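Side-chain contacts in proteasome assembly chaperone family protein (Pyrococcus furiosus, PDB 3VR0), which activates the archaeal proteasome and is related to the proteasome assembly chaperones of the PAC2 family: residues 46-51 with 217-222; 118-123 with 197-202; 157-160 with 164-167; 206-211 with 232-237; 227-232 with 239-244. All blocks are in the same frame, centred on the assembly; numbering follows the deposited sequence.

How the interactions relate
Three of the five contacts use helix 221-235. Interaction 1 lies at its start, and interactions 4 and 5 meet further along, sharing Thr232. Interactions 1 and 5 touch through Ala221 CB and Leu244 O at 3.6 Å, and interactions 4 and 5 through Leu210 CD1 and Val231 CG2, also 3.6 Å. Neighbouring strands tie interaction 3 to interaction 4, where Ala158 O and Ser209 N, 2.8 Å apart, are probably hydrogen-bonded. Interaction 2 lies across the chain's centre from interactions 1 and 5, about 27 Å centre to centre from the latter; like interaction 3 it reaches the second subunit. Interaction 2 holds Glu121 of a gold site, and a gold ion lies about 4 Å from the Ser229 side chain in interaction 5.

Interaction 1 of 5, residues 46-51 with 217-222; sequences GKLAAE and YIVDAK
Leu48, on helix 45-57, meets the N-terminal turn of helix 221-235, where Asp220 occupies the N-cap position. Van der Waals contact alone joins the two segments; no hydrogen bond crosses between them. CD1 of Leu48 makes the close contacts. Leu48 CD1 rests 3.7 Å from Val219 CG1, and Leu48 CD1 approaches the methyl Ala221 CB at 4.1 Å. Two torsions put it there: CG lies anti to the carbonyl carbon (chi1 -76°), and a chi2 of 173° stretches CD1 outward from the helix.

The polar groups of Asp220 bond elsewhere and probably help to hold the turn against which Leu48 packs. Asp220 divides its carboxylate, OD1 capping the backbone N of Ala223 while OD2 bonds Ser214 OG. Its backbone is also hydrogen-bonded to Gly43, just ahead of helix 45-57, a second tie between the two elements. Arg247 of helix 242-256 packs on both Leu48 and Ala221, covering the contact from the side of a third helix.

Backbone as well as side chain receives the methyl group. Leu48 CD1 stands 3.7 Å from Asp220 C, and its nearest approach is to the helix's first residue, 3.5 Å from Ala221 CA.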
# COMPACT_ATOMS: atom_id res chain seq x y z
N GLY C 46 -8.78 -13.60 -22.50
CA GLY C 46 -10.01 -12.80 -22.39
C GLY C 46 -9.94 -11.58 -23.29
O GLY C 46 -10.89 -11.27 -23.98
N LYS C 47 -8.79 -10.91 -23.29
CA LYS C 47 -8.61 -9.74 -24.13
C LYS C 47 -8.71 -9.99 -25.64
O LYS C 47 -9.39 -9.24 -26.35
CB LYS C 47 -7.32 -9.02 -23.80
CG LYS C 47 -7.12 -7.78 -24.65
CD LYS C 47 -5.87 -7.03 -24.25
CE LYS C 47 -5.75 -5.72 -25.04
NZ LYS C 47 -4.99 -4.72 -24.26
N LEU C 48 -8.01 -11.02 -26.14
CA LEU C 48 -8.07 -11.36 -27.57
C LEU C 48 -9.47 -11.71 -27.97
O LEU C 48 -9.95 -11.26 -28.99
CB LEU C 48 -7.19 -12.56 -27.92
CG LEU C 48 -5.69 -12.31 -28.01
CD1 LEU C 48 -5.05 -13.68 -28.17
CD2 LEU C 48 -5.36 -11.43 -29.19
N ALA C 49 -10.09 -12.53 -27.15
CA ALA C 49 -11.47 -12.93 -27.30
C ALA C 49 -12.38 -11.67 -27.38
O ALA C 49 -13.15 -11.55 -28.32
CB ALA C 49 -11.87 -13.82 -26.18
N ALA C 50 -12.27 -10.74 -26.43
CA ALA C 50 -13.14 -9.56 -26.44
C ALA C 50 -12.89 -8.66 -27.63
O ALA C 50 -13.86 -8.18 -28.24
CB ALA C 50 -13.07 -8.75 -25.12
N GLU C 51 -11.62 -8.43 -27.97
CA GLU C 51 -11.27 -7.58 -29.12
C GLU C 51 -11.78 -8.17 -30.43
O GLU C 51 -12.26 -7.44 -31.31
CB GLU C 51 -9.79 -7.35 -29.23
CG GLU C 51 -9.24 -6.40 -28.17
CD GLU C 51 -7.74 -6.27 -28.29
OE1 GLU C 51 -7.09 -7.24 -28.72
OE2 GLU C 51 -7.21 -5.19 -28.00
N TYR C 217 2.35 -17.45 -20.87
CA TYR C 217 3.37 -16.44 -21.13
C TYR C 217 3.40 -16.10 -22.60
O TYR C 217 4.25 -15.35 -23.06
CB TYR C 217 4.76 -16.88 -20.64
CG TYR C 217 5.01 -18.37 -20.64
CD1 TYR C 217 5.46 -19.03 -21.81
CD2 TYR C 217 4.82 -19.12 -19.48
CE1 TYR C 217 5.69 -20.43 -21.80
CE2 TYR C 217 5.05 -20.51 -19.46
CZ TYR C 217 5.47 -21.16 -20.62
OH TYR C 217 5.69 -22.53 -20.56
N ILE C 218 2.46 -16.67 -23.33
CA ILE C 218 2.30 -16.38 -24.74
C ILE C 218 0.96 -15.71 -25.00
O ILE C 218 -0.03 -16.03 -24.34
CB ILE C 218 2.34 -17.69 -25.57
CG1 ILE C 218 1.39 -18.74 -24.97
CG2 ILE C 218 3.76 -18.22 -25.64
CD1 ILE C 218 0.67 -19.66 -26.01
N VAL C 219 0.91 -14.77 -25.94
CA VAL C 219 -0.36 -14.35 -26.51
C VAL C 219 -1.05 -15.56 -27.15
O VAL C 219 -0.62 -16.05 -28.18
CB VAL C 219 -0.17 -13.26 -27.53
CG1 VAL C 219 -1.50 -12.72 -27.96
CG2 VAL C 219 0.66 -12.14 -26.92
N ASP C 220 -2.11 -16.04 -26.52
CA ASP C 220 -2.73 -17.31 -26.86
C ASP C 220 -4.03 -17.19 -27.71
O ASP C 220 -5.14 -17.39 -27.22
CB ASP C 220 -3.00 -18.08 -25.57
CG ASP C 220 -3.18 -19.55 -25.79
OD1 ASP C 220 -3.33 -19.99 -26.96
OD2 ASP C 220 -3.21 -20.28 -24.78
N ALA C 221 -3.85 -16.87 -28.98
CA ALA C 221 -4.98 -16.70 -29.91
C ALA C 221 -5.88 -17.91 -29.99
O ALA C 221 -7.09 -17.74 -30.15
CB ALA C 221 -4.50 -16.32 -31.29
N LYS C 222 -5.30 -19.11 -29.86
CA LYS C 222 -6.07 -20.37 -30.01
C LYS C 222 -6.95 -20.69 -28.80
O LYS C 222 -8.05 -21.23 -28.94
CB LYS C 222 -5.11 -21.55 -30.34
CG LYS C 222 -5.72 -22.98 -30.32
CD LYS C 222 -4.84 -23.95 -31.18
CE LYS C 222 -4.81 -25.40 -30.64
NZ LYS C 222 -6.10 -26.15 -30.87

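Interaction 2 of 5, residues 118-123 with 197-202; sequences GHFEVA and LGIGKL
Ile199 points its side chain from helix 192-202 at helix 116-131 and meets it with a single atom, CD1. That methyl is received by two residues about one helical turn apart, Phe120 and Ala123. The separation from CD1 of Ile199 to CB of Ala123 is 3.7 Å, and the same CD1 stands 3.9 Å from CD1 of the Phe120 ring. The two receivers are oriented differently. Ala123 turns its CB directly toward the other helix, whereas the CB of Phe120 leaves its helix across the line of contact and the ring then leans toward Ile199. The methyl comes at this ring obliquely, nearest to its CD1 atom.

The reach of Ile199 comes from its extended outer torsion: with chi2 at 164°, CD1 projects beyond the CB branch and spans the gap between backbones whose nearest CA atoms, those of Ala123 and Ile199, are 7.8 Å apart. In the alpha/beta fold of the PAC2 family these are two neighbouring helices, joined here through one isoleucine side chain. Leu197, two residues before Ile199, packs on Ile138 and Thr140 of the central sheet, while Leu195 of the same helix touches Phe120 and Ala123.

The contact also lies close to the subunit interface. Phe120 packs on Phe70 of the second subunit, and the neighbouring His119 stacks its ring on His72 of that subunit. Glu121, directed away from helix 192-202, binds a gold ion in the site that also includes His69, and the methyl of Ala123 is about 5 Å from bound gold.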
# COMPACT_ATOMS: atom_id res chain seq x y z
N GLY C 118 -8.02 -1.58 -4.77
CA GLY C 118 -8.23 -0.94 -6.07
C GLY C 118 -9.02 -1.82 -7.04
O GLY C 118 -9.85 -1.33 -7.78
N HIS C 119 -8.77 -3.13 -7.02
CA HIS C 119 -9.54 -4.12 -7.81
C HIS C 119 -11.02 -4.06 -7.46
O HIS C 119 -11.84 -4.00 -8.36
CB HIS C 119 -9.02 -5.53 -7.60
CG HIS C 119 -7.71 -5.81 -8.27
ND1 HIS C 119 -7.61 -6.42 -9.50
CD2 HIS C 119 -6.43 -5.59 -7.87
CE1 HIS C 119 -6.35 -6.53 -9.85
NE2 HIS C 119 -5.60 -6.03 -8.87
N PHE C 120 -11.35 -3.98 -6.15
CA PHE C 120 -12.73 -3.97 -5.75
C PHE C 120 -13.37 -2.66 -6.19
O PHE C 120 -14.53 -2.67 -6.60
CB PHE C 120 -12.91 -4.14 -4.23
CG PHE C 120 -12.70 -5.56 -3.75
CD1 PHE C 120 -13.79 -6.41 -3.57
CD2 PHE C 120 -11.41 -6.05 -3.52
CE1 PHE C 120 -13.58 -7.73 -3.15
CE2 PHE C 120 -11.20 -7.35 -3.11
CZ PHE C 120 -12.29 -8.19 -2.92
N GLU C 121 -12.65 -1.54 -6.04
CA GLU C 121 -13.16 -0.27 -6.43
C GLU C 121 -13.40 -0.17 -7.94
O GLU C 121 -14.41 0.34 -8.32
CB GLU C 121 -12.18 0.84 -6.08
CG GLU C 121 -12.91 2.08 -5.83
CD GLU C 121 -12.15 3.28 -6.23
OE1 GLU C 121 -11.77 3.36 -7.42
OE2 GLU C 121 -11.95 4.15 -5.36
N VAL C 122 -12.45 -0.64 -8.77
CA VAL C 122 -12.65 -0.61 -10.23
C VAL C 122 -13.85 -1.54 -10.63
O VAL C 122 -14.78 -1.11 -11.34
CB VAL C 122 -11.35 -1.01 -10.98
CG1 VAL C 122 -11.64 -1.32 -12.51
CG2 VAL C 122 -10.28 0.06 -10.82
N ALA C 123 -13.84 -2.79 -10.17
CA ALA C 123 -14.96 -3.72 -10.41
C ALA C 123 -16.34 -3.16 -9.99
O ALA C 123 -17.34 -3.33 -10.68
CB ALA C 123 -14.71 -5.01 -9.68
N LEU C 197 -18.07 -11.16 -11.02
CA LEU C 197 -19.11 -12.14 -10.67
C LEU C 197 -19.34 -12.15 -9.16
O LEU C 197 -20.50 -12.16 -8.69
CB LEU C 197 -18.73 -13.55 -11.14
CG LEU C 197 -18.59 -13.68 -12.67
CD1 LEU C 197 -18.06 -15.05 -12.99
CD2 LEU C 197 -19.96 -13.46 -13.38
N GLY C 198 -18.24 -12.13 -8.40
CA GLY C 198 -18.37 -12.20 -6.90
C GLY C 198 -19.11 -11.03 -6.33
O GLY C 198 -20.01 -11.18 -5.52
N ILE C 199 -18.74 -9.83 -6.79
CA ILE C 199 -19.43 -8.63 -6.35
C ILE C 199 -20.79 -8.56 -6.99
O ILE C 199 -21.78 -8.18 -6.34
CB ILE C 199 -18.62 -7.35 -6.68
CG1 ILE C 199 -17.21 -7.41 -6.00
CG2 ILE C 199 -19.39 -6.11 -6.18
CD1 ILE C 199 -16.22 -6.41 -6.58
N GLY C 200 -20.87 -8.94 -8.26
CA GLY C 200 -22.18 -8.90 -8.93
C GLY C 200 -23.21 -9.71 -8.18
O GLY C 200 -24.35 -9.28 -7.97
N LYS C 201 -22.79 -10.88 -7.72
CA LYS C 201 -23.66 -11.79 -6.96
C LYS C 201 -24.24 -11.18 -5.67
O LYS C 201 -25.39 -11.42 -5.28
CB LYS C 201 -22.83 -13.02 -6.65
CG LYS C 201 -23.52 -14.08 -5.87
CD LYS C 201 -22.49 -15.13 -5.56
CE LYS C 201 -23.08 -16.34 -4.93
NZ LYS C 201 -22.18 -17.42 -5.40
N LEU C 202 -23.44 -10.35 -4.99
CA LEU C 202 -23.93 -9.59 -3.83
C LEU C 202 -25.03 -8.61 -4.19
O LEU C 202 -25.84 -8.23 -3.35
CB LEU C 202 -22.80 -8.79 -3.16
CG LEU C 202 -21.54 -9.49 -2.62
CD1 LEU C 202 -20.79 -8.54 -1.65
CD2 LEU C 202 -21.90 -10.78 -1.88

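Interaction 3 of 5, residues 157-160 with 164-167; sequences AAVT and LIEY
Val159, at the end of strand 155-159, inserts its two methyls against the first residues of helix 164-172. Its branches have separate partners. CG1 lies 4.0 Å from Leu164 CB, the two side chains crossing at a slant. CG2 lies 3.8 Å from Ile165 CG1, and there the crossing is close to a right angle. With chi1 at -75°, CG1 stands anti to the carbonyl carbon while CG2 sits between the backbone N and the carbonyl carbon, which divides the methyls between two successive helix residues.

A third contact lies just past the strand. Thr160 OG1 is 3.7 Å from Leu164 CD1, a van der Waals approach of an oxygen to a methyl group. The polar need of this hydroxyl oxygen is met elsewhere, since it accepts a hydrogen bond from Gly207 N on the adjacent strand. No hydrogen bond joins the two segments themselves.

The next shell holds these groups in place. Ile208 and Trp181, from strands on either side of strand 155-159 in the sheet, both touch Val159; Trp181 also packs on Ile165, and Phe206 on Leu164. Lys201 NZ bonds Thr160 O. The second subunit adds backbone hydrogen bonds to Val159, and its Asn79 packs on Ile165.

Strand 155-159, helix 164-172 and the parallel neighbouring strand 179-181 form a beta-alpha-beta unit, and Val159 packing on Leu164 and Ile165 spans its strand-to-helix connection, where the chain leaves the sheet and the helix folds back over it.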
# COMPACT_ATOMS: atom_id res chain seq x y z
N ALA C 157 -15.59 -23.76 -16.58
CA ALA C 157 -16.80 -22.98 -16.34
C ALA C 157 -17.13 -23.02 -14.88
O ALA C 157 -16.99 -24.06 -14.25
CB ALA C 157 -18.00 -23.56 -17.16
N ALA C 158 -17.56 -21.87 -14.35
CA ALA C 158 -18.16 -21.79 -13.04
C ALA C 158 -19.17 -20.66 -13.10
O ALA C 158 -19.02 -19.73 -13.90
CB ALA C 158 -17.07 -21.55 -11.95
N VAL C 159 -20.18 -20.72 -12.25
CA VAL C 159 -21.31 -19.81 -12.28
C VAL C 159 -21.51 -19.25 -10.89
O VAL C 159 -20.97 -19.78 -9.93
CB VAL C 159 -22.63 -20.60 -12.64
CG1 VAL C 159 -22.68 -20.97 -14.11
CG2 VAL C 159 -22.66 -21.88 -11.84
N THR C 160 -22.32 -18.20 -10.77
CA THR C 160 -22.58 -17.55 -9.51
C THR C 160 -23.68 -18.22 -8.71
O THR C 160 -23.79 -18.01 -7.50
CB THR C 160 -23.07 -16.12 -9.73
OG1 THR C 160 -24.26 -16.17 -10.51
CG2 THR C 160 -21.99 -15.26 -10.44
N LEU C 164 -27.93 -22.22 -12.62
CA LEU C 164 -27.43 -21.72 -13.87
C LEU C 164 -26.58 -22.75 -14.56
O LEU C 164 -26.24 -22.58 -15.74
CB LEU C 164 -26.58 -20.46 -13.63
CG LEU C 164 -27.32 -19.18 -13.22
CD1 LEU C 164 -26.30 -18.13 -12.86
CD2 LEU C 164 -28.24 -18.70 -14.37
N ILE C 165 -26.16 -23.79 -13.85
CA ILE C 165 -25.35 -24.81 -14.54
C ILE C 165 -26.11 -25.43 -15.72
O ILE C 165 -25.57 -25.54 -16.83
CB ILE C 165 -24.85 -25.92 -13.62
CG1 ILE C 165 -23.81 -25.36 -12.65
CG2 ILE C 165 -24.18 -27.00 -14.48
CD1 ILE C 165 -23.37 -26.34 -11.55
N GLU C 166 -27.38 -25.78 -15.52
CA GLU C 166 -28.10 -26.44 -16.60
C GLU C 166 -28.65 -25.42 -17.62
O GLU C 166 -28.75 -25.71 -18.84
CB GLU C 166 -29.13 -27.43 -16.09
CG GLU C 166 -30.41 -26.86 -15.49
CD GLU C 166 -31.53 -27.92 -15.50
OE1 GLU C 166 -31.31 -29.00 -16.12
OE2 GLU C 166 -32.61 -27.69 -14.89
N TYR C 167 -28.91 -24.21 -17.11
CA TYR C 167 -29.21 -23.09 -17.99
C TYR C 167 -28.11 -22.97 -19.02
O TYR C 167 -28.38 -23.07 -20.22
CB TYR C 167 -29.42 -21.77 -17.23
CG TYR C 167 -29.67 -20.59 -18.14
CD1 TYR C 167 -30.93 -20.41 -18.77
CD2 TYR C 167 -28.66 -19.68 -18.42
CE1 TYR C 167 -31.16 -19.33 -19.63
CE2 TYR C 167 -28.88 -18.59 -19.28
CZ TYR C 167 -30.13 -18.43 -19.88
OH TYR C 167 -30.33 -17.37 -20.73

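Interaction 4 of 5, residues 206-211 with 232-237; sequences FGISLL and TKILGL
Thr232 O, one turn ahead of the end of the helix that carries Ile234 to the sheet, is approached by three backbone N-H groups. Leu237 N gives the sound bond at 3.1 Å; Gly236 N at 2.9 Å and Leu235 N at 3.0 Å from this oxygen make weak ones. Two residues on from Thr232, Ile234 turns toward strand 206-214. Its CD1 meets Leu210 CD1 tip to tip at 4.1 Å and stands 4.5 Å from Ile208 CD1, a looser touch. Ile208 and Leu210 are alternate residues of the strand, so both point to the same face.

The helix ends in a Schellman motif: the bond from Leu237 N to Thr232 O is joined by a weak one from Gly236 N to Lys233 O, and Gly236 has a phi of 83°. The helix thus ends one residue after Ile234, which lies over the central sheet of the alpha/beta fold. The backbones stay well apart, the nearest CA atoms, of Ile208 and Ile234, being 10.5 Å from each other; extended side chains bridge them, with chi2 of Ile234 at 162°. Tyr168 of helix 164-172 touches both Ile208 and Ile234, and Leu172 of that helix also packs on Ile234.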
# COMPACT_ATOMS: atom_id res chain seq x y z
N PHE C 206 -25.79 -12.04 -11.86
CA PHE C 206 -25.49 -13.47 -12.02
C PHE C 206 -24.72 -13.67 -13.28
O PHE C 206 -24.71 -12.78 -14.16
CB PHE C 206 -26.77 -14.32 -12.00
CG PHE C 206 -27.73 -14.06 -13.17
CD1 PHE C 206 -27.65 -14.83 -14.33
CD2 PHE C 206 -28.73 -13.09 -13.08
CE1 PHE C 206 -28.57 -14.61 -15.41
CE2 PHE C 206 -29.63 -12.85 -14.15
CZ PHE C 206 -29.55 -13.64 -15.32
N GLY C 207 -24.08 -14.82 -13.39
CA GLY C 207 -23.39 -15.12 -14.62
C GLY C 207 -22.40 -16.25 -14.57
O GLY C 207 -22.53 -17.12 -13.74
N ILE C 208 -21.44 -16.24 -15.47
CA ILE C 208 -20.60 -17.39 -15.69
C ILE C 208 -19.20 -16.90 -16.03
O ILE C 208 -19.05 -15.89 -16.68
CB ILE C 208 -21.18 -18.28 -16.89
CG1 ILE C 208 -20.36 -19.53 -17.10
CG2 ILE C 208 -21.31 -17.43 -18.23
CD1 ILE C 208 -21.17 -20.69 -17.92
N SER C 209 -18.21 -17.64 -15.54
CA SER C 209 -16.85 -17.45 -15.86
C SER C 209 -16.43 -18.54 -16.84
O SER C 209 -16.64 -19.72 -16.59
CB SER C 209 -16.01 -17.68 -14.58
OG SER C 209 -14.65 -17.85 -14.97
N LEU C 210 -15.76 -18.18 -17.91
CA LEU C 210 -15.25 -19.18 -18.80
C LEU C 210 -13.78 -18.91 -18.98
O LEU C 210 -13.41 -17.86 -19.47
CB LEU C 210 -15.98 -19.12 -20.16
CG LEU C 210 -17.46 -19.41 -20.03
CD1 LEU C 210 -18.25 -18.95 -21.30
CD2 LEU C 210 -17.67 -20.89 -19.77
N LEU C 211 -12.95 -19.86 -18.54
CA LEU C 211 -11.51 -19.71 -18.61
C LEU C 211 -10.89 -20.83 -19.42
O LEU C 211 -11.20 -22.00 -19.21
CB LEU C 211 -10.89 -19.71 -17.19
CG LEU C 211 -11.31 -18.65 -16.16
CD1 LEU C 211 -10.60 -18.93 -14.86
CD2 LEU C 211 -10.90 -17.29 -16.65
N THR C 232 -19.84 -17.07 -27.77
CA THR C 232 -20.75 -16.87 -28.91
C THR C 232 -21.81 -17.97 -29.02
O THR C 232 -23.00 -17.72 -29.24
CB THR C 232 -20.04 -16.70 -30.23
OG1 THR C 232 -19.19 -17.84 -30.47
CG2 THR C 232 -19.22 -15.39 -30.24
N LYS C 233 -21.41 -19.20 -28.71
CA LYS C 233 -22.41 -20.27 -28.66
C LYS C 233 -23.51 -20.01 -27.62
O LYS C 233 -24.70 -20.19 -27.92
CB LYS C 233 -21.72 -21.63 -28.48
CG LYS C 233 -22.50 -22.71 -27.76
CD LYS C 233 -23.81 -23.08 -28.44
CE LYS C 233 -23.62 -23.87 -29.70
NZ LYS C 233 -24.68 -24.94 -29.69
N ILE C 234 -23.15 -19.58 -26.41
CA ILE C 234 -24.19 -19.20 -25.44
C ILE C 234 -25.09 -18.03 -25.93
O ILE C 234 -26.25 -17.94 -25.56
CB ILE C 234 -23.56 -18.86 -24.05
CG1 ILE C 234 -23.14 -20.13 -23.34
CG2 ILE C 234 -24.50 -18.12 -23.18
CD1 ILE C 234 -22.16 -19.93 -22.21
N LEU C 235 -24.50 -17.12 -26.70
CA LEU C 235 -25.19 -15.92 -27.15
C LEU C 235 -26.10 -16.16 -28.37
O LEU C 235 -27.00 -15.35 -28.64
CB LEU C 235 -24.17 -14.81 -27.45
CG LEU C 235 -23.33 -14.26 -26.28
CD1 LEU C 235 -22.41 -13.21 -26.83
CD2 LEU C 235 -24.21 -13.71 -25.16
N GLY C 236 -25.88 -17.27 -29.09
CA GLY C 236 -26.63 -17.58 -30.30
C GLY C 236 -26.04 -16.87 -31.50
O GLY C 236 -26.74 -16.57 -32.47
N LEU C 237 -24.75 -16.58 -31.47
CA LEU C 237 -24.13 -15.82 -32.55
C LEU C 237 -23.14 -16.68 -33.26
O LEU C 237 -22.54 -17.56 -32.65
CB LEU C 237 -23.39 -14.59 -32.01
CG LEU C 237 -24.25 -13.58 -31.28
CD1 LEU C 237 -23.34 -12.69 -30.47
CD2 LEU C 237 -25.16 -12.77 -32.25

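Interaction 5 of 5, residues 227-232 with 239-244; sequences VLSAVT and IDMTAL
Met241 presses its terminal methyl onto helix 221-235, and this is the close-packed part of the contact. CE lies 3.8 Å from Leu228 CG and, on the next residue, 3.8 Å from Ser229 OG. A bend at chi2 (-66°) folds the chain back to bring CE there. Ser229 OG is itself bonded to Lys225 O, so the methyl meets an oxygen already engaged. Beside this, Thr232 CG2 touches Ile239 CD1 at 3.8 Å.

Packing is looser toward the start of helix 242-256, where Leu228 CD2 and Leu244 CD1 are 4.5 Å apart. On another side a water enters: it donates to Thr232 OG1 at 3.1 Å and accepts from Ile239 N at 2.7 Å, joining the two segments. Asp240, exposed to solvent, takes a bond on OD1 from Thr242 OG1 (2.8 Å) in the turn into that helix.

Thr232 OG1 in turn donates to Leu228 O at 2.7 Å, at a C=O...donor angle of 136°, and Leu228 O also accepts from Thr232 N. Replacing Thr232 with valine would probably leave the bridging water without its acceptor here and take one of two donors from Leu228 O.

Helix 221-235 is thus linked to the chain entering the predicted coiled coil by a methionine methyl at the coil's start and, just ahead of it, by a bound water, which suggests that the water takes part where side chains do not meet directly.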
# COMPACT_ATOMS: atom_id res chain seq x y z
N VAL C 227 -12.48 -20.04 -26.05
CA VAL C 227 -13.33 -19.35 -25.07
C VAL C 227 -14.46 -18.61 -25.81
O VAL C 227 -15.62 -18.67 -25.42
CB VAL C 227 -12.49 -18.35 -24.21
CG1 VAL C 227 -13.39 -17.40 -23.43
CG2 VAL C 227 -11.55 -19.14 -23.24
N LEU C 228 -14.09 -17.94 -26.88
CA LEU C 228 -15.03 -17.11 -27.63
C LEU C 228 -16.07 -17.95 -28.40
O LEU C 228 -17.20 -17.46 -28.63
CB LEU C 228 -14.28 -16.20 -28.60
CG LEU C 228 -15.25 -15.22 -29.25
CD1 LEU C 228 -15.98 -14.36 -28.15
CD2 LEU C 228 -14.52 -14.38 -30.23
N SER C 229 -15.68 -19.18 -28.80
CA SER C 229 -16.64 -20.16 -29.35
C SER C 229 -17.66 -20.57 -28.30
O SER C 229 -18.87 -20.73 -28.58
CB SER C 229 -15.90 -21.42 -29.87
OG SER C 229 -14.96 -21.05 -30.88
N ALA C 230 -17.19 -20.74 -27.06
CA ALA C 230 -18.15 -21.09 -26.02
C ALA C 230 -19.09 -19.92 -25.76
O ALA C 230 -20.30 -20.11 -25.66
CB ALA C 230 -17.45 -21.54 -24.74
N VAL C 231 -18.54 -18.71 -25.64
CA VAL C 231 -19.35 -17.52 -25.36
C VAL C 231 -20.33 -17.21 -26.54
O VAL C 231 -21.51 -17.13 -26.31
CB VAL C 231 -18.47 -16.29 -25.13
CG1 VAL C 231 -19.35 -15.00 -25.09
CG2 VAL C 231 -17.60 -16.47 -23.89
N THR C 232 -19.84 -17.07 -27.77
CA THR C 232 -20.75 -16.87 -28.91
C THR C 232 -21.81 -17.97 -29.02
O THR C 232 -23.00 -17.72 -29.24
CB THR C 232 -20.04 -16.70 -30.23
OG1 THR C 232 -19.19 -17.84 -30.47
CG2 THR C 232 -19.22 -15.39 -30.24
N ILE C 239 -19.65 -16.20 -35.42
CA ILE C 239 -18.69 -15.16 -35.65
C ILE C 239 -17.57 -15.85 -36.39
O ILE C 239 -17.25 -16.99 -36.08
CB ILE C 239 -18.28 -14.50 -34.29
CG1 ILE C 239 -19.10 -13.24 -34.09
CG2 ILE C 239 -16.85 -14.10 -34.22
CD1 ILE C 239 -20.37 -13.46 -33.35
N ASP C 240 -17.03 -15.18 -37.39
CA ASP C 240 -15.93 -15.73 -38.13
C ASP C 240 -14.64 -15.69 -37.27
O ASP C 240 -14.18 -14.61 -36.89
CB ASP C 240 -15.73 -14.95 -39.46
CG ASP C 240 -14.70 -15.59 -40.37
OD1 ASP C 240 -14.31 -16.75 -40.09
OD2 ASP C 240 -14.26 -14.95 -41.35
N MET C 241 -14.08 -16.86 -36.99
CA MET C 241 -12.84 -17.01 -36.17
C MET C 241 -11.50 -16.97 -36.94
O MET C 241 -10.43 -17.18 -36.35
CB MET C 241 -12.92 -18.30 -35.34
CG MET C 241 -14.15 -18.38 -34.44
SD MET C 241 -14.11 -17.09 -33.14
CE MET C 241 -15.55 -17.58 -32.24
N THR C 242 -11.57 -16.68 -38.24
CA THR C 242 -10.39 -16.71 -39.12
C THR C 242 -9.19 -15.98 -38.55
O THR C 242 -8.11 -16.56 -38.42
CB THR C 242 -10.70 -16.14 -40.54
OG1 THR C 242 -11.69 -16.96 -41.18
CG2 THR C 242 -9.44 -16.08 -41.40
N ALA C 243 -9.37 -14.70 -38.21
CA ALA C 243 -8.24 -13.88 -37.81
C ALA C 243 -7.52 -14.45 -36.57
O ALA C 243 -6.31 -14.24 -36.41
CB ALA C 243 -8.66 -12.45 -37.60
N LEU C 244 -8.25 -15.18 -35.73
CA LEU C 244 -7.65 -15.78 -34.54
C LEU C 244 -6.83 -17.01 -34.94
O LEU C 244 -5.66 -17.09 -34.56
CB LEU C 244 -8.71 -16.11 -33.47
CG LEU C 244 -9.34 -14.98 -32.61
CD1 LEU C 244 -10.46 -15.51 -31.73
CD2 LEU C 244 -8.32 -14.24 -31.77
O HOH W 1 -19.04 -18.07 -33.56